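Long-range contacts in nuclear inclusion protein A (Tobacco vein mottling virus, PDB 3MMG), which probably acts as a 3C-type cysteine protease that cleaves viral polyprotein at specific sites, using a chymotrypsin-like two-barrel fold: residues D107-V112 and V125-I131; K6-F11 and V156-G161; Q45-R49 and N200-N204; V77-D81 and D206-W210. The protein carries 3 engineered substitutions. Residues are numbered along the deposited sequence.

The four contacts illustrate how the chain of a two-barrel protease meets itself in two separate places. Contact 1 lies in the C-terminal barrel and contact 2 lays the N-terminal arm on it; their centres are about 9 Å apart, strands 109-116 and 154-157 are neighbours, and Asp107 OD1 lies 2.7 Å from Ser157 OG. Contacts 3 and 4, about 11 Å apart between centres, pack the C-terminal chain against loops of the N-terminal barrel. They meet at His46 ND1 and Asp81 OD2, 2.8 Å apart, a pair consistent with the His-Asp part of a catalytic triad, and both touch the bound peptide. Contact 1 is remote, its centre about 28 Å from that of contact 3.

Contact 1. Residues D107-V112 and V125-I131; sequences DRVCMV and VSESSHI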
loop_
_atom_site.group_PDB
_atom_site.type_symbol
_atom_site.label_atom_id
_atom_site.label_comp_id
_atom_site.label_asym_id
_atom_site.label_seq_id
_atom_site.Cartn_x
_atom_site.Cartn_y
_atom_site.Cartn_z
ATOM N N ASP A 107 -1.414 -17.965 6.214
ATOM C CA ASP A 107 -2.117 -16.715 6.481
ATOM C C ASP A 107 -3.491 -16.598 5.860
ATOM O O ASP A 107 -3.735 -17.072 4.746
ATOM C CB ASP A 107 -1.292 -15.561 5.932
ATOM C CG ASP A 107 -0.133 -15.209 6.834
ATOM O OD1 ASP A 107 -0.351 -15.049 8.061
ATOM O OD2 ASP A 107 0.990 -15.126 6.307
ATOM N N ARG A 108 -4.361 -15.897 6.566
ATOM C CA ARG A 108 -5.538 -15.318 5.946
ATOM C C ARG A 108 -5.450 -13.828 6.269
ATOM O O ARG A 108 -4.821 -13.435 7.266
ATOM C CB ARG A 108 -6.811 -15.924 6.543
ATOM C CG ARG A 108 -6.841 -17.457 6.360
ATOM C CD ARG A 108 -8.180 -18.046 6.734
ATOM N NE ARG A 108 -8.473 -17.974 8.170
ATOM C CZ ARG A 108 -8.097 -18.900 9.056
ATOM N NH1 ARG A 108 -7.373 -19.946 8.660
ATOM N NH2 ARG A 108 -8.435 -18.788 10.341
ATOM N N VAL A 109 -6.062 -13.009 5.419
ATOM C CA VAL A 109 -5.879 -11.549 5.545
ATOM C C VAL A 109 -7.190 -10.776 5.624
ATOM O O VAL A 109 -8.205 -11.186 5.041
ATOM C CB VAL A 109 -5.019 -10.943 4.384
ATOM C CG1 VAL A 109 -3.583 -11.488 4.410
ATOM C CG2 VAL A 109 -5.688 -11.181 3.021
ATOM N N CYS A 110 -7.166 -9.672 6.387
ATOM C CA CYS A 110 -8.228 -8.631 6.353
ATOM C C CYS A 110 -7.684 -7.330 5.797
ATOM O O CYS A 110 -6.555 -6.942 6.126
ATOM C CB CYS A 110 -8.756 -8.311 7.753
ATOM S SG CYS A 110 -9.647 -9.612 8.563
ATOM N N MET A 111 -8.496 -6.617 5.012
ATOM C CA MET A 111 -8.091 -5.302 4.556
ATOM C C MET A 111 -8.454 -4.318 5.652
ATOM O O MET A 111 -9.536 -4.403 6.256
ATOM C CB MET A 111 -8.765 -4.979 3.228
ATOM C CG MET A 111 -8.236 -3.682 2.610
ATOM S SD MET A 111 -8.915 -3.427 0.946
ATOM C CE MET A 111 -8.278 -4.847 0.069
ATOM N N VAL A 112 -7.549 -3.378 5.896
ATOM C CA VAL A 112 -7.769 -2.357 6.914
ATOM C C VAL A 112 -7.731 -0.980 6.246
ATOM O O VAL A 112 -6.878 -0.722 5.394
ATOM C CB VAL A 112 -6.697 -2.429 7.998
ATOM C CG1 VAL A 112 -6.850 -1.230 8.943
ATOM C CG2 VAL A 112 -6.812 -3.738 8.773
ATOM N N VAL A 125 -12.442 -2.391 8.858
ATOM C CA VAL A 125 -11.822 -3.685 8.576
ATOM C C VAL A 125 -12.782 -4.546 7.750
ATOM O O VAL A 125 -13.996 -4.479 7.926
ATOM C CB VAL A 125 -11.340 -4.414 9.867
ATOM C CG1 VAL A 125 -12.495 -4.775 10.784
ATOM C CG2 VAL A 125 -10.549 -5.669 9.505
ATOM N N SER A 126 -12.224 -5.314 6.816
ATOM C CA SER A 126 -13.038 -6.141 5.914
ATOM C C SER A 126 -13.200 -7.552 6.460
ATOM O O SER A 126 -12.639 -7.909 7.505
ATOM C CB SER A 126 -12.367 -6.277 4.547
ATOM O OG SER A 126 -11.232 -7.142 4.626
ATOM N N GLU A 127 -13.977 -8.374 5.734
ATOM C CA GLU A 127 -13.955 -9.820 6.021
ATOM C C GLU A 127 -12.568 -10.366 5.726
ATOM O O GLU A 127 -11.805 -9.789 4.931
ATOM C CB GLU A 127 -14.971 -10.553 5.128
ATOM C CG GLU A 127 -16.416 -10.450 5.593
ATOM C CD GLU A 127 -17.273 -11.474 4.887
ATOM O OE1 GLU A 127 -17.574 -11.282 3.686
ATOM O OE2 GLU A 127 -17.639 -12.474 5.534
ATOM N N SER A 128 -12.251 -11.506 6.335
ATOM C CA SER A 128 -10.936 -12.119 6.089
ATOM C C SER A 128 -10.992 -12.947 4.814
ATOM O O SER A 128 -12.047 -13.483 4.453
ATOM C CB SER A 128 -10.466 -13.009 7.252
ATOM O OG SER A 128 -11.255 -14.179 7.369
ATOM N N SER A 129 -9.841 -13.094 4.170
ATOM C CA SER A 129 -9.760 -13.840 2.921
ATOM C C SER A 129 -8.609 -14.826 2.906
ATOM O O SER A 129 -7.542 -14.574 3.454
ATOM C CB SER A 129 -9.560 -12.871 1.755
ATOM O OG SER A 129 -9.468 -13.555 0.502
ATOM N N HIS A 130 -8.841 -15.945 2.233
ATOM C CA HIS A 130 -7.764 -16.845 1.882
ATOM C C HIS A 130 -6.923 -16.148 0.831
ATOM O O HIS A 130 -7.400 -15.202 0.177
ATOM C CB HIS A 130 -8.336 -18.165 1.339
ATOM C CG HIS A 130 -9.395 -18.728 2.224
ATOM N ND1 HIS A 130 -9.131 -19.171 3.506
ATOM C CD2 HIS A 130 -10.728 -18.875 2.042
ATOM C CE1 HIS A 130 -10.252 -19.587 4.066
ATOM N NE2 HIS A 130 -11.241 -19.392 3.210
ATOM N N ILE A 131 -5.677 -16.602 0.689
ATOM C CA ILE A 131 -4.755 -15.996 -0.301
ATOM C C ILE A 131 -4.059 -17.056 -1.122
ATOM O O ILE A 131 -3.923 -18.206 -0.669
ATOM C CB ILE A 131 -3.741 -15.061 0.361
ATOM C CG1 ILE A 131 -2.877 -15.806 1.394
ATOM C CG2 ILE A 131 -4.510 -13.933 1.113
ATOM C CD1 ILE A 131 -1.695 -14.982 1.970
HETATM O O HOH W 1 -4.733 -18.426 2.593
#
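Antiparallel hairpins usually satisfy their backbone groups pair by pair; this one, between strands 109-116 and 121-133 of the C-terminal barrel, does so with one side chain standing in. The segment axes approach to 4.6 Å at 154°. Val109 and Ser129 form a regular hydrogen-bonded pair: Val109 N donates to Ser129 O (2.9 Å), and Ser129 N to Val109 O (2.7 Å). Beyond it the register slips by one residue, a beta bulge around Ser126 and Glu127 opposite Met111. Ser126 N still reaches Met111 O (2.9 Å), but Met111 N donates to Ser126 OG (2.8 Å), and that hydroxyl in turn donates a hydrogen bond to Glu127 O at 2.7 Å. Where the strands part, water 1 bridges them, 2.7 Å from Asp107 O and accepting from Ile131 N (2.8 Å). The carboxylate of Asp107 is engaged elsewhere, by Ser157, Arg101 and Thr104. Apolar contacts flank the polar seam, with Val109 CG2 3.5 Å from Ile131 CG2 and Cys110 CB 3.6 Å from Val125 CG2. The chemistry implies that a serine hydroxyl, both accepting and donating, accommodates the extra residue of the bulge without leaving the Met111 amide unsatisfied.

Contact 2. Residues K6-F11 and V156-G161; sequences KGVRDF and VSIIDG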
loop_
_atom_site.group_PDB
_atom_site.type_symbol
_atom_site.label_atom_id
_atom_site.label_comp_id
_atom_site.label_asym_id
_atom_site.label_seq_id
_atom_site.Cartn_x
_atom_site.Cartn_y
_atom_site.Cartn_z
ATOM N N LYS A 6 -10.652 -17.122 13.842
ATOM C CA LYS A 6 -9.948 -16.361 14.860
ATOM C C LYS A 6 -10.904 -15.397 15.563
ATOM O O LYS A 6 -11.855 -14.896 14.963
ATOM C CB LYS A 6 -8.824 -15.559 14.217
ATOM C CG LYS A 6 -7.677 -16.426 13.656
ATOM C CD LYS A 6 -7.035 -17.254 14.751
ATOM C CE LYS A 6 -5.602 -17.600 14.352
ATOM N NZ LYS A 6 -4.823 -18.132 15.522
ATOM N N GLY A 7 -10.604 -15.140 16.833
ATOM C CA GLY A 7 -11.398 -14.244 17.680
ATOM C C GLY A 7 -11.134 -12.778 17.415
ATOM O O GLY A 7 -10.430 -12.399 16.467
ATOM N N VAL A 8 -11.693 -11.943 18.280
ATOM C CA VAL A 8 -11.543 -10.476 18.138
ATOM C C VAL A 8 -10.072 -10.008 18.120
ATOM O O VAL A 8 -9.243 -10.511 18.884
ATOM C CB VAL A 8 -12.381 -9.723 19.227
ATOM C CG1 VAL A 8 -13.888 -10.088 19.066
ATOM C CG2 VAL A 8 -11.895 -10.027 20.672
ATOM N N ARG A 9 -9.764 -9.090 17.201
ATOM C CA ARG A 9 -8.411 -8.518 17.027
ATOM C C ARG A 9 -8.499 -7.008 16.916
ATOM O O ARG A 9 -9.482 -6.490 16.391
ATOM C CB ARG A 9 -7.742 -9.102 15.753
ATOM C CG ARG A 9 -6.403 -8.445 15.323
ATOM C CD ARG A 9 -5.629 -9.266 14.266
ATOM N NE ARG A 9 -5.065 -10.498 14.810
ATOM C CZ ARG A 9 -3.986 -10.574 15.588
ATOM N NH1 ARG A 9 -3.303 -9.487 15.933
ATOM N NH2 ARG A 9 -3.591 -11.763 16.039
ATOM N N ASP A 10 -7.449 -6.330 17.400
ATOM C CA ASP A 10 -7.370 -4.881 17.381
ATOM C C ASP A 10 -6.575 -4.413 16.172
ATOM O O ASP A 10 -5.345 -4.581 16.126
ATOM C CB ASP A 10 -6.672 -4.394 18.660
ATOM C CG ASP A 10 -6.880 -2.894 18.926
ATOM O OD1 ASP A 10 -7.093 -2.133 17.971
ATOM O OD2 ASP A 10 -6.821 -2.463 20.108
ATOM N N PHE A 11 -7.262 -3.808 15.202
ATOM C CA PHE A 11 -6.581 -3.290 14.007
ATOM C C PHE A 11 -6.360 -1.783 14.061
ATOM O O PHE A 11 -5.925 -1.148 13.083
ATOM C CB PHE A 11 -7.393 -3.607 12.737
ATOM C CG PHE A 11 -7.585 -5.068 12.507
ATOM C CD1 PHE A 11 -8.734 -5.706 12.949
ATOM C CD2 PHE A 11 -6.616 -5.799 11.826
ATOM C CE1 PHE A 11 -8.906 -7.078 12.708
ATOM C CE2 PHE A 11 -6.779 -7.161 11.582
ATOM C CZ PHE A 11 -7.927 -7.788 12.029
ATOM N N VAL A 156 -3.723 -7.403 6.215
ATOM C CA VAL A 156 -3.193 -7.683 7.548
ATOM C C VAL A 156 -3.452 -9.145 7.908
ATOM O O VAL A 156 -4.576 -9.629 7.763
ATOM C CB VAL A 156 -3.859 -6.741 8.611
ATOM C CG1 VAL A 156 -3.313 -7.027 10.015
ATOM C CG2 VAL A 156 -3.605 -5.282 8.257
ATOM N N SER A 157 -2.432 -9.856 8.374
ATOM C CA SER A 157 -2.638 -11.253 8.780
ATOM C C SER A 157 -3.520 -11.361 10.038
ATOM O O SER A 157 -3.318 -10.639 11.013
ATOM C CB SER A 157 -1.284 -11.888 9.124
ATOM O OG SER A 157 -1.502 -13.176 9.700
ATOM N N ILE A 158 -4.488 -12.267 10.015
ATOM C CA ILE A 158 -5.256 -12.538 11.230
ATOM C C ILE A 158 -4.549 -13.545 12.149
ATOM O O ILE A 158 -5.050 -13.864 13.250
ATOM C CB ILE A 158 -6.715 -12.970 10.911
ATOM C CG1 ILE A 158 -6.766 -14.082 9.847
ATOM C CG2 ILE A 158 -7.498 -11.792 10.426
ATOM C CD1 ILE A 158 -6.387 -15.487 10.305
ATOM N N ILE A 159 -3.382 -14.038 11.728
ATOM C CA ILE A 159 -2.552 -14.880 12.610
ATOM C C ILE A 159 -1.838 -14.025 13.668
ATOM O O ILE A 159 -1.929 -14.290 14.868
ATOM C CB ILE A 159 -1.500 -15.706 11.811
ATOM C CG1 ILE A 159 -2.146 -16.522 10.667
ATOM C CG2 ILE A 159 -0.701 -16.607 12.756
ATOM C CD1 ILE A 159 -3.219 -17.519 11.108
ATOM N N ASP A 160 -1.142 -12.983 13.218
ATOM C CA ASP A 160 -0.296 -12.186 14.115
ATOM C C ASP A 160 -0.416 -10.666 13.931
ATOM O O ASP A 160 0.356 -9.897 14.543
ATOM C CB ASP A 160 1.166 -12.630 13.951
ATOM C CG ASP A 160 1.718 -12.361 12.549
ATOM O OD1 ASP A 160 0.991 -11.790 11.685
ATOM O OD2 ASP A 160 2.871 -12.774 12.300
ATOM N N GLY A 161 -1.384 -10.221 13.119
ATOM C CA GLY A 161 -1.576 -8.780 12.880
ATOM C C GLY A 161 -0.475 -8.051 12.111
ATOM O O GLY A 161 -0.489 -6.831 12.027
HETATM O O HOH W 2 -6.904 -12.722 14.735
#
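Strand 154-157 of the C-terminal barrel, with the ST turn that ends it, offers a surface to the N-terminal arm, residues 6-11. Val156, still in the strand, meets the arm where it enters helix 12-15: its CG1 sits 3.8 Å from Phe11 CE2, at the edge of the ring of the helix's N-cap residue. Ser157 makes the turn, its OG accepting from Ile159 N at 2.9 Å while bonding to Asp107; its carbonyl O accepts from Gly161 N, likewise at 2.9 Å. Ile158 lies in the middle of the interface, with CD1 3.7 Å from Lys6 CG and CG2 4.3 Å from Phe11 CZ. Ile159 extends this apolar surface, its CD1 4.0 Å from Lys6 CE, so the aliphatic part of the lysine spans both isoleucines. Asp160 points its CA-to-CB bond away, and its carboxylate forms a salt bridge with Arg101. Gly161, at phi 67°, passes beneath one face of the Arg9 guanidinium; a CB there would clash, 2.7 Å from Arg9 NH1. No direct hydrogen bond crosses between the segments. The polar link is water 2, which accepts from Arg9 NE at 2.9 Å and donates to Ile158 O at 2.6 Å.

Contact 3. Residues Q45-R49 and N200-N204; sequences QHLFR and NWKFN
Residues 45-47 form a 3-10 turn after strand 40-43, with Phe48 N bonded to Gln45 O at 3.0 Å and a weak bond from Arg49 N to His46 O at 3.3 Å. Opposite it, Trp201 (phi/psi -68/135°) to Asn204 run extended, Phe203 at -64/137°, their CA-to-CB bonds alternating: Trp201 and Phe203 toward the turn, Lys202 and Asn204 away. The closest CA pair is Arg49 and Phe203, 5.7 Å apart. Trp201 and Phe203 take chi1 t, with chi2 85° and 74°; Gln45 has chi1 m, chi2 t. Phe203 lies against the turn: its CD1 is 3.6 Å from Gln45 O, its CB 3.4 Å from Phe48 O and its CD2 3.8 Å from Arg49 CA. Trp201 presents its ring edge, CZ3 3.9 Å from Phe48 CB and CZ2 3.8 Å from Gln45 OE1. Water 4 joins Phe48 O (2.6 Å) to Phe203 N (2.9 Å), and water 3 joins Gln45 OE1 (2.8 Å) to Asn204 N (3.0 Å). Arg49 forms salt bridges with Glu30 and Glu217. The CA-to-CB bond of His46 points away; its ring (chi1 p) hydrogen-bonds to Asp81 and to a polar side chain of the bound peptide, consistent with the catalytic histidine of a chymotrypsin-like protease.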
loop_
_atom_site.group_PDB
_atom_site.type_symbol
_atom_site.label_atom_id
_atom_site.label_comp_id
_atom_site.label_asym_id
_atom_site.label_seq_id
_atom_site.Cartn_x
_atom_site.Cartn_y
_atom_site.Cartn_z
ATOM N N GLN A 45 3.829 1.819 -6.332
ATOM C CA GLN A 45 4.525 2.541 -7.438
ATOM C C GLN A 45 3.571 3.212 -8.414
ATOM O O GLN A 45 3.852 4.322 -8.895
ATOM C CB GLN A 45 5.471 1.626 -8.228
ATOM C CG GLN A 45 6.729 1.283 -7.451
ATOM C CD GLN A 45 7.683 0.438 -8.251
ATOM O OE1 GLN A 45 7.575 0.374 -9.461
ATOM N NE2 GLN A 45 8.623 -0.206 -7.578
ATOM N N HIS A 46 2.430 2.586 -8.669
ATOM C CA HIS A 46 1.486 3.104 -9.656
ATOM C C HIS A 46 0.776 4.407 -9.270
ATOM O O HIS A 46 0.092 5.015 -10.099
ATOM C CB HIS A 46 0.511 2.032 -10.127
ATOM C CG HIS A 46 -0.666 1.793 -9.229
ATOM N ND1 HIS A 46 -0.718 0.723 -8.359
ATOM C CD2 HIS A 46 -1.875 2.406 -9.146
ATOM C CE1 HIS A 46 -1.894 0.712 -7.750
ATOM N NE2 HIS A 46 -2.620 1.717 -8.215
ATOM N N LEU A 47 0.973 4.844 -8.026
ATOM C CA LEU A 47 0.590 6.193 -7.625
ATOM C C LEU A 47 1.260 7.234 -8.530
ATOM O O LEU A 47 0.697 8.297 -8.759
ATOM C CB LEU A 47 0.983 6.455 -6.164
ATOM C CG LEU A 47 0.815 7.878 -5.611
ATOM C CD1 LEU A 47 -0.673 8.255 -5.573
ATOM C CD2 LEU A 47 1.438 7.891 -4.241
ATOM N N PHE A 48 2.440 6.921 -9.055
ATOM C CA PHE A 48 3.193 7.878 -9.873
ATOM C C PHE A 48 3.251 7.509 -11.351
ATOM O O PHE A 48 4.190 7.895 -12.060
ATOM C CB PHE A 48 4.583 8.071 -9.293
ATOM C CG PHE A 48 4.561 8.526 -7.867
ATOM C CD1 PHE A 48 4.957 7.672 -6.847
ATOM C CD2 PHE A 48 4.112 9.799 -7.545
ATOM C CE1 PHE A 48 4.919 8.094 -5.510
ATOM C CE2 PHE A 48 4.064 10.233 -6.223
ATOM C CZ PHE A 48 4.469 9.387 -5.209
ATOM N N ARG A 49 2.241 6.780 -11.810
ATOM C CA ARG A 49 2.072 6.480 -13.235
ATOM C C ARG A 49 2.194 7.731 -14.092
ATOM O O ARG A 49 2.838 7.710 -15.150
ATOM C CB ARG A 49 0.689 5.911 -13.473
ATOM C CG ARG A 49 0.569 4.470 -13.162
ATOM C CD ARG A 49 -0.800 3.987 -13.569
ATOM N NE ARG A 49 -1.907 4.633 -12.865
ATOM C CZ ARG A 49 -3.153 4.165 -12.893
ATOM N NH1 ARG A 49 -3.421 3.066 -13.580
ATOM N NH2 ARG A 49 -4.129 4.781 -12.249
ATOM N N ASN A 200 15.284 11.173 -8.767
ATOM C CA ASN A 200 15.063 11.087 -10.206
ATOM C C ASN A 200 14.401 9.794 -10.689
ATOM O O ASN A 200 14.472 9.460 -11.878
ATOM C CB ASN A 200 16.372 11.398 -10.943
ATOM C CG ASN A 200 16.838 12.822 -10.691
ATOM O OD1 ASN A 200 16.275 13.773 -11.246
ATOM N ND2 ASN A 200 17.840 12.983 -9.824
ATOM N N TRP A 201 13.759 9.087 -9.753
ATOM C CA TRP A 201 12.959 7.894 -10.044
ATOM C C TRP A 201 11.693 8.210 -10.840
ATOM O O TRP A 201 10.955 9.141 -10.537
ATOM C CB TRP A 201 12.564 7.162 -8.750
ATOM C CG TRP A 201 11.759 5.918 -9.019
ATOM C CD1 TRP A 201 12.254 4.686 -9.314
ATOM C CD2 TRP A 201 10.326 5.799 -9.062
ATOM N NE1 TRP A 201 11.221 3.798 -9.530
ATOM C CE2 TRP A 201 10.028 4.453 -9.381
ATOM C CE3 TRP A 201 9.269 6.694 -8.856
ATOM C CZ2 TRP A 201 8.710 3.977 -9.484
ATOM C CZ3 TRP A 201 7.955 6.225 -8.974
ATOM C CH2 TRP A 201 7.689 4.880 -9.289
ATOM N N LYS A 202 11.438 7.391 -11.853
ATOM C CA LYS A 202 10.254 7.537 -12.668
ATOM C C LYS A 202 9.624 6.150 -12.834
ATOM O O LYS A 202 10.344 5.145 -12.934
ATOM C CB LYS A 202 10.654 8.147 -14.011
ATOM C CG LYS A 202 9.550 8.269 -15.030
ATOM C CD LYS A 202 10.049 9.040 -16.242
ATOM C CE LYS A 202 9.104 8.878 -17.422
ATOM N NZ LYS A 202 9.484 9.796 -18.542
ATOM N N PHE A 203 8.294 6.108 -12.830
ATOM C CA PHE A 203 7.545 4.854 -12.944
ATOM C C PHE A 203 7.769 4.156 -14.278
ATOM O O PHE A 203 7.762 4.791 -15.327
ATOM C CB PHE A 203 6.046 5.077 -12.724
ATOM C CG PHE A 203 5.217 3.816 -12.848
ATOM C CD1 PHE A 203 5.240 2.848 -11.841
ATOM C CD2 PHE A 203 4.426 3.598 -13.968
ATOM C CE1 PHE A 203 4.480 1.687 -11.951
ATOM C CE2 PHE A 203 3.655 2.439 -14.096
ATOM C CZ PHE A 203 3.682 1.482 -13.081
ATOM N N ASN A 204 7.949 2.842 -14.216
ATOM C CA ASN A 204 8.088 2.023 -15.418
ATOM C C ASN A 204 7.494 0.646 -15.137
ATOM O O ASN A 204 8.080 -0.126 -14.394
ATOM C CB ASN A 204 9.568 1.900 -15.789
ATOM C CG ASN A 204 9.798 1.076 -17.059
ATOM O OD1 ASN A 204 8.856 0.652 -17.727
ATOM N ND2 ASN A 204 11.065 0.873 -17.400
HETATM O O HOH W 3 8.526 0.997 -11.968
HETATM O O HOH W 4 6.728 8.491 -12.504
#

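Contact 4. Residues V77-D81 and D206-W210; sequences VEGRD and DKISW
Val77 opens a type II beta turn that closes at Arg80, whose N donates to Val77 O at 3.2 Å. Glu78 (phi/psi -62/137°) sits at the first corner and approaches Lys207, OE1 to CD being 4.3 Å. Gly79, at 95/-7°, takes the second corner, where a side chain would jam against the preceding carbonyl. It is also where the backbones meet: Gly79 and Ile208 CA atoms lie 4.1 Å apart, and Ser209 N donates to Gly79 O at 3.0 Å (176°). A CA-H...O contact of 3.1 Å runs from Gly79 CA to Lys207 O, and water 5 donates both to Gly79 O (3.2 Å) and to Ser209 O (2.8 Å). Asp206 and Lys207 finish a 3-10 turn before Ile208 and Ser209 extend. Arg80 (phi -144°) has its CA-to-CB bond directed away, and its NH1 forms a salt bridge with Glu181; its carbonyl C lies 3.9 Å from Ile208 CG1. Ile208, with chi1 m and chi2 t, reaches on to Asp81, CD1 to CB being 4.3 Å. Asp81 (chi1 t) directs its carboxylate to Ser168, Asn44 and His46. The C-terminal chain thus packs against the loop bearing an aspartate placed as in the catalytic triad of chymotrypsin-like proteases.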
loop_
_atom_site.group_PDB
_atom_site.type_symbol
_atom_site.label_atom_id
_atom_site.label_comp_id
_atom_site.label_asym_id
_atom_site.label_seq_id
_atom_site.Cartn_x
_atom_site.Cartn_y
_atom_site.Cartn_z
ATOM N N VAL A 77 10.797 -0.544 -4.230
ATOM C CA VAL A 77 11.124 -1.949 -3.985
ATOM C C VAL A 77 11.148 -2.529 -5.399
ATOM O O VAL A 77 10.112 -2.820 -5.955
ATOM C CB VAL A 77 10.024 -2.667 -3.150
ATOM C CG1 VAL A 77 10.433 -4.122 -2.883
ATOM C CG2 VAL A 77 9.746 -1.932 -1.812
ATOM N N GLU A 78 12.330 -2.624 -6.013
ATOM C CA GLU A 78 12.387 -2.920 -7.439
ATOM C C GLU A 78 11.767 -4.291 -7.766
ATOM O O GLU A 78 11.995 -5.267 -7.048
ATOM C CB GLU A 78 13.835 -2.816 -7.963
ATOM C CG GLU A 78 14.401 -1.382 -7.973
ATOM C CD GLU A 78 13.839 -0.452 -9.079
ATOM O OE1 GLU A 78 12.799 -0.750 -9.720
ATOM O OE2 GLU A 78 14.444 0.622 -9.291
ATOM N N GLY A 79 10.979 -4.348 -8.840
ATOM C CA GLY A 79 10.340 -5.595 -9.243
ATOM C C GLY A 79 8.910 -5.765 -8.721
ATOM O O GLY A 79 8.211 -6.697 -9.115
ATOM N N ARG A 80 8.456 -4.862 -7.851
ATOM C CA ARG A 80 7.071 -4.959 -7.373
ATOM C C ARG A 80 6.427 -3.595 -7.177
ATOM O O ARG A 80 7.124 -2.579 -7.172
ATOM C CB ARG A 80 6.975 -5.804 -6.113
ATOM C CG ARG A 80 7.526 -5.104 -4.876
ATOM C CD ARG A 80 7.588 -6.063 -3.686
ATOM N NE ARG A 80 8.675 -7.031 -3.883
ATOM C CZ ARG A 80 8.881 -8.124 -3.149
ATOM N NH1 ARG A 80 8.069 -8.427 -2.128
ATOM N NH2 ARG A 80 9.918 -8.922 -3.435
ATOM N N ASP A 81 5.103 -3.589 -7.013
ATOM C CA ASP A 81 4.323 -2.344 -7.002
ATOM C C ASP A 81 4.300 -1.673 -5.627
ATOM O O ASP A 81 3.221 -1.344 -5.131
ATOM C CB ASP A 81 2.903 -2.620 -7.504
ATOM C CG ASP A 81 2.089 -1.348 -7.702
ATOM O OD1 ASP A 81 2.701 -0.274 -7.961
ATOM O OD2 ASP A 81 0.854 -1.441 -7.602
ATOM N N ASP A 206 7.363 -1.929 -16.837
ATOM C CA ASP A 206 8.248 -3.002 -17.303
ATOM C C ASP A 206 9.230 -3.467 -16.248
ATOM O O ASP A 206 9.830 -4.528 -16.387
ATOM C CB ASP A 206 9.037 -2.559 -18.537
ATOM C CG ASP A 206 8.172 -2.427 -19.760
ATOM O OD1 ASP A 206 7.016 -2.919 -19.735
ATOM O OD2 ASP A 206 8.660 -1.838 -20.763
ATOM N N LYS A 207 9.404 -2.673 -15.199
ATOM C CA LYS A 207 10.327 -3.019 -14.135
ATOM C C LYS A 207 9.641 -3.798 -13.012
ATOM O O LYS A 207 10.293 -4.194 -12.048
ATOM C CB LYS A 207 11.007 -1.770 -13.580
ATOM C CG LYS A 207 11.804 -1.013 -14.640
ATOM C CD LYS A 207 12.851 -0.141 -14.009
ATOM C CE LYS A 207 14.011 0.098 -14.972
ATOM N NZ LYS A 207 15.161 0.745 -14.262
ATOM N N ILE A 208 8.334 -4.010 -13.135
ATOM C CA ILE A 208 7.599 -4.865 -12.195
ATOM C C ILE A 208 7.524 -6.266 -12.810
ATOM O O ILE A 208 7.414 -6.391 -14.027
ATOM C CB ILE A 208 6.205 -4.257 -11.895
ATOM C CG1 ILE A 208 6.388 -3.020 -11.002
ATOM C CG2 ILE A 208 5.260 -5.280 -11.256
ATOM C CD1 ILE A 208 5.241 -2.052 -11.034
ATOM N N SER A 209 7.619 -7.292 -11.971
ATOM C CA SER A 209 7.510 -8.698 -12.416
ATOM C C SER A 209 6.035 -9.080 -12.573
ATOM O O SER A 209 5.262 -8.987 -11.606
ATOM C CB SER A 209 8.199 -9.628 -11.409
ATOM O OG SER A 209 9.623 -9.518 -11.450
ATOM N N TRP A 210 5.645 -9.513 -13.786
ATOM C CA TRP A 210 4.231 -9.746 -14.117
ATOM C C TRP A 210 3.839 -11.218 -14.271
ATOM O O TRP A 210 2.652 -11.542 -14.299
ATOM C CB TRP A 210 3.819 -8.975 -15.391
ATOM C CG TRP A 210 3.855 -7.505 -15.162
ATOM C CD1 TRP A 210 4.815 -6.639 -15.580
ATOM C CD2 TRP A 210 2.910 -6.738 -14.409
ATOM N NE1 TRP A 210 4.540 -5.364 -15.124
ATOM C CE2 TRP A 210 3.367 -5.391 -14.416
ATOM C CE3 TRP A 210 1.715 -7.052 -13.734
ATOM C CZ2 TRP A 210 2.673 -4.359 -13.774
ATOM C CZ3 TRP A 210 1.014 -6.036 -13.107
ATOM C CH2 TRP A 210 1.506 -4.697 -13.111
HETATM O O HOH W 5 5.505 -8.391 -8.897
#